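Local atomic coordinates of extracellular solute-binding protein family 1 (Alicyclobacillus acidocaldarius subsp. acidocaldarius, PDB entry 4OVJ), a protein that probably captures a solute outside the cell membrane and hands it to an ABC transporter, as in other family 1 extracellular solute-binding proteins. Residues N219-L224 / G228-G233; T234-I239 / A390-K395; A146-A151 / S254-T259; S212-Y217 / Q382-M387. One frame throughout, in Å; residues are numbered along the deposited sequence. Where two conformers were deposited one is given.

How the contacts relate
Contacts 1, 3 and 4 are buried, whereas contact 2 lies at the surface. Helix 211-226 serves both contact 1, at its C-terminal end, and contact 4, nearer its start; helix 377-392 likewise serves contacts 4 and 2. Contact 1 leads along the chain into contact 2, and the two touch where Gly233 O lies 3.5 Å from Tyr393 CE1. Contact 3 touches none of the others; its centre lies about 15 Å from that of contact 1 and about 25 Å from that of contact 4. The chemistry differs: contact 4 is wholly apolar, contact 1 adds a backbone hydrogen bond, buried contact 3 includes the Asp255 carboxylate, paired with Arg273, and contact 2 mixes hydroxyls with an amide.

Contact 1 (N219-L224 / G228-G233); sequences NYWANL and GVVPPG
Leu224 and Val230 meet through their aliphatic branches, with CB of the leucine 3.9 Å from CG1 of the valine. CD1 of Leu224 closes on the same methyl at 4.1 Å, and Val230 CG2 comes within 4.0 Å of Leu224 CB. Both valine methyls therefore bear on one leucine, a result of the Val230 torsion that sets CG1 anti to its own carbonyl carbon (chi1 -55°). CG1 also reaches the rim of the Trp221 indole, lying near the ring plane and 4.3 Å from CZ3.

Val229 uses the leucine differently. Its backbone N donates to Leu224 O at 3.0 Å, with an N-H...O angle of 155°, and the donor is tilted only moderately out of the carbonyl plane. Beside this bond the side chains touch lightly, Leu224 CD2 being 4.3 Å from Val229 CG1. The positive phi of Gly228 turns the chain out of helix 211-226 and brings Val229 back over its last turn: a Schellman motif, in which this six-to-one bond is accompanied by the apolar touch of Leu224 and Val229.

Helix 160-174 supports the same corner, for Ala164 packs on Leu224 and Leu167 on Val229. Tyr217 meets Trp221 edge-to-face, and the backbone of Val229 is also hydrogen-bonded to Ala178. Further on, Pro232 occupies the N-cap position of helix 233-236.

The polar content across the two segments is thus concentrated at one backbone carbonyl; the one hydrogen bond is consistent with fixing where Val229 meets the helix end, while Leu224, Trp221 and the two valines supply the buried apolar packing.

Contact 2 (T234-I239 / A390-K395); sequences TVTSLI and AVQYGK
The phenol of Tyr393 meets helix 233-236 with its edge: Thr234 N lies near the ring plane, 3.8 Å from CE1, and neither segment lays a group flat on the ring. Thr234 CG2 closes on that same carbon at 4.0 Å, its side chain slanting past the tyrosine. Farther out, Ser237 comes in obliquely, with CB 3.1 Å from Tyr393 OH. The hydroxyl is hydrogen-bonded outside the two segments, to Gln389 NE2, which ties the tip of the ring back to its own helix.

The second flat group is the amide of Gln392. Thr236 CG2 sits 3.9 Å from OE1 and almost equally far from NE2, and the two side chains cross at about a right angle. This is van der Waals contact; the amide nitrogen makes weak hydrogen bonds to Asp181 and Glu183.

The contact joins two helix ends in the part of this binding-protein fold that carries its C-terminal helices. On one side a type I turn, Thr236 to Ile239, follows the short helix. On the other, Gly394 with its positive phi ends helix 377-392 in a Schellman motif, where Lys395 N is hydrogen-bonded to Ala390 O at 2.9 Å and Gly394 N to Val391 O at 3.1 Å. Tyr393 stands just before that reversal, and with CG anti to the carbonyl carbon (chi1 -79°) its ring spans the space to the neighbouring helix. With an alanine here, Gln389 would probably be left without its hydroxyl mate and a gap would open beside Thr234 and Ser237.

Contact 3 (A146-A151 / S254-T259); sequences AAFAKA and SDAELT
Phe148 drives its CE1 corner against the backbone of Asp255, whose O atom lies near the plane of the phenyl ring and 3.4 Å from CE1. This is the tight part of the contact, and all four touching residues are buried. The carbonyl oxygen faces the weakly positive C-H rim of the ring, and Ala256 CB lies beside the same corner, 3.8 Å from both CE1 and CZ of Phe148. One residue earlier, Ala147 CB presses on the carboxylate, 3.4 Å from Asp255 OD2. The aspartate offers this oxygen because CG stands anti to its carbonyl carbon (chi1 -71°), while OD1 is engaged by Arg273 in a salt bridge.

The two segments belong to one corner of the mixed sheet. Strand 256-260 runs antiparallel to strand 128-144, with Asp255 hydrogen-bonded through the backbone to Asp144 just where the longer strand gives way to helix 145-149. Helix 145-149, which follows strand 128-144 directly, thus packs against the start of the neighbouring strand 256-260. Helix 160-174 closes over the phenylalanine: Trp163 meets its ring with the planes about 5° apart, and Ile166 and Val170 touch it too. Tyr143 adds an edge-to-face contact. Replacing Phe148 by a serine would probably open a gap beside Ala256 and leave the Trp163 indole without its nearly parallel neighbour.

Toward solvent the fit slackens. Lys150 is exposed, and any attraction between it and the aspartate is likely to be weak and long-range: its NZ remains 6.8 Å from Asp255 OD2, opposite in charge yet not in contact.

Contact 4 (S212-Y217 / Q382-M387); sequences STLVSY and QDFANM
Leu214 pushes its forked end between Phe384 and Met387, one prong to each. CD1 meets the rim of the phenyl ring, lying in its plane 3.6 Å from CE1 and 3.8 Å from CZ of Phe384. CD2, the other branch, meets the terminal methyl of Met387, a selenomethionine, tip to tip, with CE 3.9 Å away. That methyl gets there by a bent chain: Met387 leaves its helix with CG anti to the backbone N, then folds at chi2 (-90°) and again at chi3, curling its end toward the leucine. Phe384 in turn fills the notch between Leu214 and the next bulge along the facing helix, Tyr217, whose CE2 approaches CZ of Phe384 to 4.1 Å as the side chains cross at a slant.

These four side chains bridge a wide separation. The axes of the segments 212-217 and 382-387, parts of helices 211-226 and 377-392, pass 13.8 Å apart at a crossing angle of -49°, and even the nearest CA atoms, those of Leu214 and Phe384, are 10.7 Å apart. The backbones therefore do not pack directly; side chains from each helix meet between them, in a helical layer of this binding-protein fold built with helices 185-194 and 398-414. Those helices wall it in: Phe405 of helix 398-414 sets its ring edge-to-face with Phe384 and also touches Met387, while Phe188 of helix 185-194 packs on Leu214 and joins Tyr217 edge-to-face. At the rim of this apolar cluster the Tyr217 hydroxyl is hydrogen-bonded to Thr187 OG1 and Ser184 N, which fixes the far end of its ring.

Contact 1 (N219-L224 / G228-G233)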
loop_
_atom_site.group_PDB
_atom_site.type_symbol
_atom_site.label_atom_id
_atom_site.label_comp_id
_atom_site.label_asym_id
_atom_site.label_seq_id
_atom_site.Cartn_x
_atom_site.Cartn_y
_atom_site.Cartn_z
ATOM N N ASN A 219 -23.307 8.342 1.990
ATOM C CA ASN A 219 -24.304 8.945 1.100
ATOM C C ASN A 219 -23.845 9.025 -0.324
ATOM O O ASN A 219 -24.656 8.864 -1.242
ATOM C CB ASN A 219 -24.693 10.337 1.573
ATOM C CG ASN A 219 -25.755 10.302 2.651
ATOM O OD1 ASN A 219 -26.548 9.366 2.712
ATOM N ND2 ASN A 219 -25.785 11.327 3.496
ATOM N N TYR A 220 -22.551 9.275 -0.518
ATOM C CA TYR A 220 -21.988 9.332 -1.857
ATOM C C TYR A 220 -22.244 8.026 -2.584
ATOM O O TYR A 220 -22.790 8.018 -3.682
ATOM C CB TYR A 220 -20.488 9.611 -1.801
ATOM C CG TYR A 220 -19.823 9.631 -3.156
ATOM C CD1 TYR A 220 -19.895 10.758 -3.956
ATOM C CD2 TYR A 220 -19.134 8.518 -3.640
ATOM C CE1 TYR A 220 -19.304 10.785 -5.198
ATOM C CE2 TYR A 220 -18.523 8.545 -4.882
ATOM C CZ TYR A 220 -18.611 9.687 -5.657
ATOM O OH TYR A 220 -18.013 9.734 -6.892
ATOM N N TRP A 221 -21.887 6.918 -1.946
ATOM C CA TRP A 221 -22.083 5.606 -2.574
ATOM C C TRP A 221 -23.555 5.216 -2.640
ATOM O O TRP A 221 -23.986 4.614 -3.622
ATOM C CB TRP A 221 -21.264 4.530 -1.866
ATOM C CG TRP A 221 -19.792 4.793 -1.990
ATOM C CD1 TRP A 221 -18.987 5.390 -1.065
ATOM C CD2 TRP A 221 -18.966 4.523 -3.126
ATOM N NE1 TRP A 221 -17.707 5.501 -1.554
ATOM C CE2 TRP A 221 -17.668 4.963 -2.813
ATOM C CE3 TRP A 221 -19.199 3.932 -4.377
ATOM C CZ2 TRP A 221 -16.604 4.839 -3.701
ATOM C CZ3 TRP A 221 -18.141 3.814 -5.263
ATOM C CH2 TRP A 221 -16.862 4.257 -4.916
ATOM N N ALA A 222 -24.329 5.581 -1.614
ATOM C CA ALA A 222 -25.764 5.290 -1.628
ATOM C C ALA A 222 -26.452 5.949 -2.826
ATOM O O ALA A 222 -27.313 5.338 -3.455
ATOM C CB ALA A 222 -26.420 5.712 -0.333
ATOM N N ASN A 223 -26.043 7.175 -3.161
ATOM C CA ASN A 223 -26.620 7.854 -4.321
ATOM C C ASN A 223 -26.276 7.120 -5.619
ATOM O O ASN A 223 -27.133 6.959 -6.492
ATOM C CB ASN A 223 -26.220 9.316 -4.356
ATOM C CG ASN A 223 -26.959 10.153 -3.318
ATOM O OD1 ASN A 223 -28.036 9.791 -2.837
ATOM N ND2 ASN A 223 -26.385 11.279 -2.974
ATOM N N LEU A 224 -25.051 6.624 -5.728
ATOM C CA LEU A 224 -24.661 5.856 -6.911
ATOM C C LEU A 224 -25.445 4.540 -7.004
ATOM O O LEU A 224 -25.836 4.128 -8.089
ATOM C CB LEU A 224 -23.159 5.583 -6.914
ATOM C CG LEU A 224 -22.243 6.799 -7.036
ATOM C CD1 LEU A 224 -20.801 6.390 -6.829
ATOM C CD2 LEU A 224 -22.441 7.459 -8.388
ATOM N N GLY A 228 -28.314 3.089 -9.904
ATOM C CA GLY A 228 -27.959 1.862 -10.615
ATOM C C GLY A 228 -26.580 1.888 -11.257
ATOM O O GLY A 228 -26.260 1.062 -12.100
ATOM N N VAL A 229 -25.744 2.813 -10.813
ATOM C CA VAL A 229 -24.448 3.051 -11.419
ATOM C C VAL A 229 -23.351 2.144 -10.826
ATOM O O VAL A 229 -22.344 1.842 -11.487
ATOM C CB VAL A 229 -24.108 4.543 -11.257
ATOM C CG1 VAL A 229 -22.720 4.825 -11.720
ATOM C CG2 VAL A 229 -25.123 5.374 -12.035
ATOM N N VAL A 230 -23.532 1.740 -9.571
ATOM C CA VAL A 230 -22.689 0.712 -8.938
ATOM C C VAL A 230 -23.618 -0.426 -8.507
ATOM O O VAL A 230 -24.834 -0.242 -8.452
ATOM C CB VAL A 230 -21.884 1.274 -7.736
ATOM C CG1 VAL A 230 -21.061 2.496 -8.162
ATOM C CG2 VAL A 230 -22.803 1.616 -6.582
ATOM N N PRO A 231 -23.060 -1.606 -8.225
ATOM C CA PRO A 231 -23.933 -2.758 -7.975
ATOM C C PRO A 231 -24.710 -2.624 -6.681
ATOM O O PRO A 231 -24.294 -1.906 -5.791
ATOM C CB PRO A 231 -22.959 -3.940 -7.895
ATOM C CG PRO A 231 -21.678 -3.444 -8.479
ATOM C CD PRO A 231 -21.644 -1.982 -8.165
ATOM N N PRO A 232 -25.854 -3.322 -6.576
ATOM C CA PRO A 232 -26.602 -3.357 -5.310
ATOM C C PRO A 232 -25.864 -4.169 -4.242
ATOM O O PRO A 232 -24.941 -4.931 -4.560
ATOM C CB PRO A 232 -27.903 -4.036 -5.703
ATOM C CG PRO A 232 -27.554 -4.882 -6.875
ATOM C CD PRO A 232 -26.485 -4.141 -7.628
ATOM N N GLY A 233 -26.258 -4.005 -2.985
ATOM C CA GLY A 233 -25.587 -4.673 -1.886
ATOM C C GLY A 233 -25.566 -6.183 -2.003
ATOM O O GLY A 233 -24.621 -6.830 -1.576
#

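Contact 2 (T234-I239 / A390-K395)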
loop_
_atom_site.group_PDB
_atom_site.type_symbol
_atom_site.label_atom_id
_atom_site.label_comp_id
_atom_site.label_asym_id
_atom_site.label_seq_id
_atom_site.Cartn_x
_atom_site.Cartn_y
_atom_site.Cartn_z
ATOM N N THR A 234 -26.623 -6.744 -2.577
ATOM C CA THR A 234 -26.717 -8.187 -2.743
ATOM C C THR A 234 -25.659 -8.729 -3.705
ATOM O O THR A 234 -25.208 -9.861 -3.554
ATOM C CB THR A 234 -28.122 -8.577 -3.233
ATOM O OG1 THR A 234 -28.483 -7.749 -4.347
ATOM C CG2 THR A 234 -29.133 -8.389 -2.114
ATOM N N VAL A 235 -25.266 -7.925 -4.689
ATOM C CA VAL A 235 -24.190 -8.289 -5.603
ATOM C C VAL A 235 -22.834 -8.079 -4.932
ATOM O O VAL A 235 -21.972 -8.948 -4.954
ATOM C CB VAL A 235 -24.312 -7.505 -6.930
ATOM C CG1 VAL A 235 -23.081 -7.708 -7.815
ATOM C CG2 VAL A 235 -25.578 -7.939 -7.660
ATOM N N THR A 236 -22.664 -6.929 -4.297
ATOM C CA THR A 236 -21.415 -6.606 -3.611
ATOM C C THR A 236 -21.071 -7.625 -2.546
ATOM O O THR A 236 -19.903 -7.958 -2.363
ATOM C CB THR A 236 -21.508 -5.188 -3.034
ATOM O OG1 THR A 236 -21.701 -4.298 -4.134
ATOM C CG2 THR A 236 -20.273 -4.799 -2.253
ATOM N N SER A 237 -22.096 -8.144 -1.867
ATOM C CA SER A 237 -21.893 -9.106 -0.786
ATOM C C SER A 237 -21.247 -10.412 -1.252
ATOM O O SER A 237 -20.649 -11.109 -0.448
ATOM C CB SER A 237 -23.211 -9.419 -0.079
ATOM O OG SER A 237 -24.156 -9.955 -0.981
ATOM N N LEU A 238 -21.375 -10.737 -2.536
ATOM C CA LEU A 238 -20.789 -11.958 -3.098
ATOM C C LEU A 238 -19.297 -11.833 -3.373
ATOM O O LEU A 238 -18.626 -12.823 -3.597
ATOM C CB LEU A 238 -21.484 -12.313 -4.417
ATOM C CG LEU A 238 -22.989 -12.542 -4.367
ATOM C CD1 LEU A 238 -23.594 -12.542 -5.761
ATOM C CD2 LEU A 238 -23.283 -13.837 -3.655
ATOM N N ILE A 239 -18.766 -10.618 -3.383
ATOM C CA ILE A 239 -17.371 -10.433 -3.757
ATOM C C ILE A 239 -16.444 -10.918 -2.648
ATOM O O ILE A 239 -16.463 -10.377 -1.547
ATOM C CB ILE A 239 -17.051 -8.958 -4.043
ATOM C CG1 ILE A 239 -17.944 -8.412 -5.152
ATOM C CG2 ILE A 239 -15.586 -8.805 -4.442
ATOM C CD1 ILE A 239 -17.866 -6.898 -5.293
ATOM N N ALA A 390 -24.791 -3.672 5.865
ATOM C CA ALA A 390 -26.139 -3.356 6.392
ATOM C C ALA A 390 -26.758 -2.129 5.741
ATOM O O ALA A 390 -27.946 -2.113 5.436
ATOM C CB ALA A 390 -26.103 -3.175 7.906
ATOM N N VAL A 391 -25.938 -1.104 5.512
ATOM C CA VAL A 391 -26.385 0.089 4.822
ATOM C C VAL A 391 -26.713 -0.232 3.356
ATOM O O VAL A 391 -27.725 0.224 2.849
ATOM C CB VAL A 391 -25.336 1.217 4.926
ATOM C CG1 VAL A 391 -25.716 2.403 4.053
ATOM C CG2 VAL A 391 -25.194 1.646 6.378
ATOM N N GLN A 392 -25.864 -1.018 2.697
ATOM C CA GLN A 392 -26.067 -1.393 1.281
ATOM C C GLN A 392 -27.326 -2.224 1.102
ATOM O O GLN A 392 -28.005 -2.133 0.082
ATOM C CB GLN A 392 -24.872 -2.180 0.759
ATOM C CG GLN A 392 -23.625 -1.356 0.513
ATOM C CD GLN A 392 -22.359 -2.186 0.341
ATOM O OE1 GLN A 392 -22.301 -3.370 0.705
ATOM N NE2 GLN A 392 -21.323 -1.557 -0.198
ATOM N N TYR A 393 -27.624 -3.045 2.099
ATOM C CA TYR A 393 -28.829 -3.872 2.095
ATOM C C TYR A 393 -30.094 -3.085 2.443
ATOM O O TYR A 393 -31.199 -3.587 2.262
ATOM C CB TYR A 393 -28.688 -4.997 3.118
ATOM C CG TYR A 393 -27.859 -6.196 2.733
ATOM C CD1 TYR A 393 -27.532 -6.486 1.409
ATOM C CD2 TYR A 393 -27.457 -7.091 3.711
ATOM C CE1 TYR A 393 -26.811 -7.628 1.090
ATOM C CE2 TYR A 393 -26.737 -8.226 3.404
ATOM C CZ TYR A 393 -26.418 -8.491 2.090
ATOM O OH TYR A 393 -25.701 -9.618 1.795
ATOM N N GLY A 394 -29.939 -1.874 2.968
ATOM C CA GLY A 394 -31.073 -1.055 3.362
ATOM C C GLY A 394 -31.605 -1.423 4.733
ATOM O O GLY A 394 -32.711 -1.028 5.098
ATOM N N LYS A 395 -30.822 -2.174 5.500
ATOM C CA LYS A 395 -31.219 -2.568 6.847
ATOM C C LYS A 395 -31.086 -1.423 7.842
ATOM O O LYS A 395 -31.800 -1.384 8.831
ATOM C CB LYS A 395 -30.409 -3.775 7.309
ATOM C CG LYS A 395 -30.836 -5.079 6.645
ATOM C CD LYS A 395 -30.075 -6.269 7.216
ATOM C CE LYS A 395 -30.827 -7.573 7.014
ATOM N NZ LYS A 395 -30.881 -7.967 5.580
#

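Contact 3 (A146-A151 / S254-T259)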
loop_
_atom_site.group_PDB
_atom_site.type_symbol
_atom_site.label_atom_id
_atom_site.label_comp_id
_atom_site.label_asym_id
_atom_site.label_seq_id
_atom_site.Cartn_x
_atom_site.Cartn_y
_atom_site.Cartn_z
ATOM N N ALA A 146 -12.035 1.612 -23.036
ATOM C CA ALA A 146 -13.013 1.785 -24.090
ATOM C C ALA A 146 -14.383 2.159 -23.545
ATOM O O ALA A 146 -15.070 2.991 -24.137
ATOM C CB ALA A 146 -13.100 0.537 -24.965
ATOM N N ALA A 147 -14.774 1.594 -22.406
ATOM C CA ALA A 147 -16.053 1.951 -21.811
ATOM C C ALA A 147 -16.096 3.420 -21.383
ATOM O O ALA A 147 -17.064 4.122 -21.639
ATOM C CB ALA A 147 -16.378 1.063 -20.623
ATOM N N PHE A 148 -15.048 3.875 -20.711
ATOM C CA PHE A 148 -15.012 5.245 -20.220
ATOM C C PHE A 148 -14.836 6.265 -21.339
ATOM O O PHE A 148 -15.292 7.393 -21.212
ATOM C CB PHE A 148 -13.973 5.399 -19.096
ATOM C CG PHE A 148 -14.529 4.976 -17.767
ATOM C CD1 PHE A 148 -14.675 3.622 -17.473
ATOM C CD2 PHE A 148 -15.003 5.928 -16.868
ATOM C CE1 PHE A 148 -15.268 3.217 -16.280
ATOM C CE2 PHE A 148 -15.586 5.536 -15.672
ATOM C CZ PHE A 148 -15.708 4.174 -15.376
ATOM N N ALA A 149 -14.204 5.863 -22.435
ATOM C CA ALA A 149 -14.112 6.728 -23.611
ATOM C C ALA A 149 -15.501 7.083 -24.158
ATOM O O ALA A 149 -15.670 8.145 -24.770
ATOM C CB ALA A 149 -13.225 6.103 -24.688
ATOM N N LYS A 150 -16.505 6.234 -23.901
ATOM C CA LYS A 150 -17.883 6.542 -24.315
ATOM C C LYS A 150 -18.471 7.744 -23.562
ATOM O O LYS A 150 -19.440 8.356 -24.028
ATOM C CB LYS A 150 -18.788 5.320 -24.128
ATOM C CG LYS A 150 -18.363 4.134 -24.961
ATOM C CD LYS A 150 -19.179 2.888 -24.671
ATOM C CE LYS A 150 -18.726 1.747 -25.562
ATOM N NZ LYS A 150 -19.524 0.528 -25.314
ATOM N N ALA A 151 -17.887 8.083 -22.414
ATOM C CA ALA A 151 -18.264 9.272 -21.656
ATOM C C ALA A 151 -17.238 10.386 -21.805
ATOM O O ALA A 151 -17.315 11.385 -21.106
ATOM C CB ALA A 151 -18.437 8.925 -20.184
ATOM N N SER A 254 -19.035 -4.887 -14.420
ATOM C CA SER A 254 -18.642 -3.557 -13.952
ATOM C C SER A 254 -17.445 -3.100 -14.774
ATOM O O SER A 254 -16.627 -3.927 -15.199
ATOM C CB SER A 254 -18.246 -3.605 -12.492
ATOM O OG SER A 254 -17.672 -2.372 -12.083
ATOM N N ASP A 255 -17.319 -1.793 -14.961
ATOM C CA ASP A 255 -16.281 -1.242 -15.822
ATOM C C ASP A 255 -15.142 -0.538 -15.100
ATOM O O ASP A 255 -14.247 -0.012 -15.751
ATOM C CB ASP A 255 -16.926 -0.345 -16.897
ATOM C CG ASP A 255 -17.704 -1.166 -17.938
ATOM O OD1 ASP A 255 -17.447 -2.387 -18.039
ATOM O OD2 ASP A 255 -18.562 -0.614 -18.653
ATOM N N ALA A 256 -15.135 -0.563 -13.770
ATOM C CA ALA A 256 -14.063 0.081 -12.994
ATOM C C ALA A 256 -14.067 -0.374 -11.560
ATOM O O ALA A 256 -15.086 -0.814 -11.041
ATOM C CB ALA A 256 -14.189 1.608 -13.023
ATOM N N GLU A 257 -12.930 -0.178 -10.909
ATOM C CA GLU A 257 -12.773 -0.502 -9.512
ATOM C C GLU A 257 -11.688 0.397 -8.910
ATOM O O GLU A 257 -10.628 0.585 -9.513
ATOM C CB GLU A 257 -12.386 -1.979 -9.440
ATOM C CG GLU A 257 -12.287 -2.550 -8.071
ATOM C CD GLU A 257 -12.216 -4.072 -8.093
ATOM O OE1 GLU A 257 -12.109 -4.729 -9.186
ATOM O OE2 GLU A 257 -12.298 -4.604 -6.992
ATOM N N LEU A 258 -11.993 0.980 -7.752
ATOM C CA LEU A 258 -11.055 1.746 -6.949
ATOM C C LEU A 258 -10.417 0.753 -5.998
ATOM O O LEU A 258 -11.094 0.219 -5.113
ATOM C CB LEU A 258 -11.795 2.827 -6.151
ATOM C CG LEU A 258 -10.996 3.505 -5.031
ATOM C CD1 LEU A 258 -9.820 4.243 -5.628
ATOM C CD2 LEU A 258 -11.891 4.434 -4.223
ATOM N N THR A 259 -9.138 0.458 -6.204
ATOM C CA THR A 259 -8.467 -0.549 -5.390
ATOM C C THR A 259 -6.968 -0.317 -5.435
ATOM O O THR A 259 -6.500 0.669 -6.011
ATOM C CB THR A 259 -8.802 -1.962 -5.875
ATOM O OG1 THR A 259 -8.245 -2.931 -4.968
ATOM C CG2 THR A 259 -8.263 -2.181 -7.275
#

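Contact 4 (S212-Y217 / Q382-M387)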
loop_
_atom_site.group_PDB
_atom_site.type_symbol
_atom_site.label_atom_id
_atom_site.label_comp_id
_atom_site.label_asym_id
_atom_site.label_seq_id
_atom_site.Cartn_x
_atom_site.Cartn_y
_atom_site.Cartn_z
ATOM N N SER A 212 -20.235 13.099 10.597
ATOM C CA SER A 212 -20.518 13.805 9.360
ATOM C C SER A 212 -19.665 13.299 8.198
ATOM O O SER A 212 -20.149 13.081 7.091
ATOM C CB SER A 212 -20.247 15.287 9.577
ATOM O OG SER A 212 -20.758 16.028 8.509
ATOM N N THR A 213 -18.381 13.116 8.467
ATOM C CA THR A 213 -17.438 12.637 7.454
ATOM C C THR A 213 -17.805 11.238 6.953
ATOM O O THR A 213 -17.767 10.960 5.751
ATOM C CB THR A 213 -16.041 12.617 8.051
ATOM O OG1 THR A 213 -15.712 13.949 8.462
ATOM C CG2 THR A 213 -15.015 12.085 7.049
ATOM N N LEU A 214 -18.183 10.362 7.875
ATOM C CA LEU A 214 -18.582 9.013 7.492
ATOM C C LEU A 214 -19.928 9.014 6.769
ATOM O O LEU A 214 -20.089 8.338 5.770
ATOM C CB LEU A 214 -18.622 8.083 8.696
ATOM C CG LEU A 214 -19.090 6.646 8.469
ATOM C CD1 LEU A 214 -18.309 5.998 7.342
ATOM C CD2 LEU A 214 -18.918 5.880 9.773
ATOM N N VAL A 215 -20.885 9.795 7.259
ATOM C CA VAL A 215 -22.192 9.856 6.604
ATOM C C VAL A 215 -22.086 10.409 5.177
ATOM O O VAL A 215 -22.766 9.919 4.276
ATOM C CB VAL A 215 -23.216 10.657 7.438
ATOM C CG1 VAL A 215 -24.506 10.867 6.657
ATOM C CG2 VAL A 215 -23.517 9.904 8.720
ATOM N N SER A 216 -21.224 11.396 4.956
ATOM C CA SER A 216 -21.086 11.950 3.600
ATOM C C SER A 216 -20.502 10.899 2.641
ATOM O O SER A 216 -20.913 10.798 1.480
ATOM C CB SER A 216 -20.288 13.258 3.595
ATOM O OG SER A 216 -18.937 13.050 3.956
ATOM N N TYR A 217 -19.573 10.091 3.143
ATOM C CA TYR A 217 -19.012 8.983 2.356
ATOM C C TYR A 217 -20.089 7.961 2.039
ATOM O O TYR A 217 -20.276 7.551 0.884
ATOM C CB TYR A 217 -17.896 8.348 3.164
ATOM C CG TYR A 217 -17.312 7.046 2.686
ATOM C CD1 TYR A 217 -16.261 7.016 1.792
ATOM C CD2 TYR A 217 -17.743 5.848 3.214
ATOM C CE1 TYR A 217 -15.675 5.825 1.400
ATOM C CE2 TYR A 217 -17.171 4.653 2.836
ATOM C CZ TYR A 217 -16.130 4.650 1.929
ATOM O OH TYR A 217 -15.543 3.468 1.583
ATOM N N GLN A 382 -13.494 -5.210 10.165
ATOM C CA GLN A 382 -14.577 -6.157 9.923
ATOM C C GLN A 382 -15.922 -5.557 10.321
ATOM O O GLN A 382 -16.892 -5.702 9.579
ATOM C CB GLN A 382 -14.328 -7.506 10.622
ATOM C CG GLN A 382 -15.335 -8.587 10.248
ATOM C CD GLN A 382 -15.366 -8.878 8.749
ATOM O OE1 GLN A 382 -14.382 -9.339 8.183
ATOM N NE2 GLN A 382 -16.502 -8.609 8.104
ATOM N N ASP A 383 -15.983 -4.888 11.478
ATOM C CA ASP A 383 -17.213 -4.211 11.912
ATOM C C ASP A 383 -17.646 -3.153 10.895
ATOM O O ASP A 383 -18.835 -2.988 10.631
ATOM C CB ASP A 383 -17.065 -3.553 13.293
ATOM C CG ASP A 383 -16.818 -4.556 14.412
ATOM O OD1 ASP A 383 -17.199 -5.743 14.261
ATOM O OD2 ASP A 383 -16.247 -4.150 15.458
ATOM N N PHE A 384 -16.681 -2.430 10.326
ATOM C CA PHE A 384 -17.003 -1.425 9.322
ATOM C C PHE A 384 -17.631 -2.072 8.101
ATOM O O PHE A 384 -18.684 -1.634 7.618
ATOM C CB PHE A 384 -15.760 -0.642 8.939
ATOM C CG PHE A 384 -16.038 0.544 8.059
ATOM C CD1 PHE A 384 -16.464 1.736 8.608
ATOM C CD2 PHE A 384 -15.885 0.458 6.683
ATOM C CE1 PHE A 384 -16.708 2.843 7.811
ATOM C CE2 PHE A 384 -16.130 1.554 5.876
ATOM C CZ PHE A 384 -16.542 2.746 6.436
ATOM N N ALA A 385 -16.996 -3.125 7.613
ATOM C CA ALA A 385 -17.514 -3.857 6.455
ATOM C C ALA A 385 -18.941 -4.360 6.720
ATOM O O ALA A 385 -19.811 -4.272 5.864
ATOM C CB ALA A 385 -16.591 -5.010 6.115
ATOM N N ASN A 386 -19.189 -4.847 7.927
ATOM C CA ASN A 386 -20.520 -5.348 8.270
ATOM C C ASN A 386 -21.549 -4.211 8.292
ATOM O O ASN A 386 -22.687 -4.373 7.834
ATOM C CB ASN A 386 -20.478 -6.078 9.611
ATOM C CG ASN A 386 -19.701 -7.388 9.546
ATOM O OD1 ASN A 386 -19.381 -7.889 8.475
ATOM N ND2 ASN A 386 -19.399 -7.946 10.702
HETATM N N MSE A 387 -21.140 -3.045 8.796
HETATM C CA MSE A 387 -22.022 -1.875 8.802
HETATM C C MSE A 387 -22.290 -1.425 7.390
HETATM O O MSE A 387 -23.428 -1.104 7.042
HETATM C CB MSE A 387 -21.422 -0.757 9.638
HETATM C CG MSE A 387 -22.349 0.445 9.706
HETATM SE SE MSE A 387 -21.958 1.706 8.226
HETATM C CE MSE A 387 -20.231 2.288 8.877
#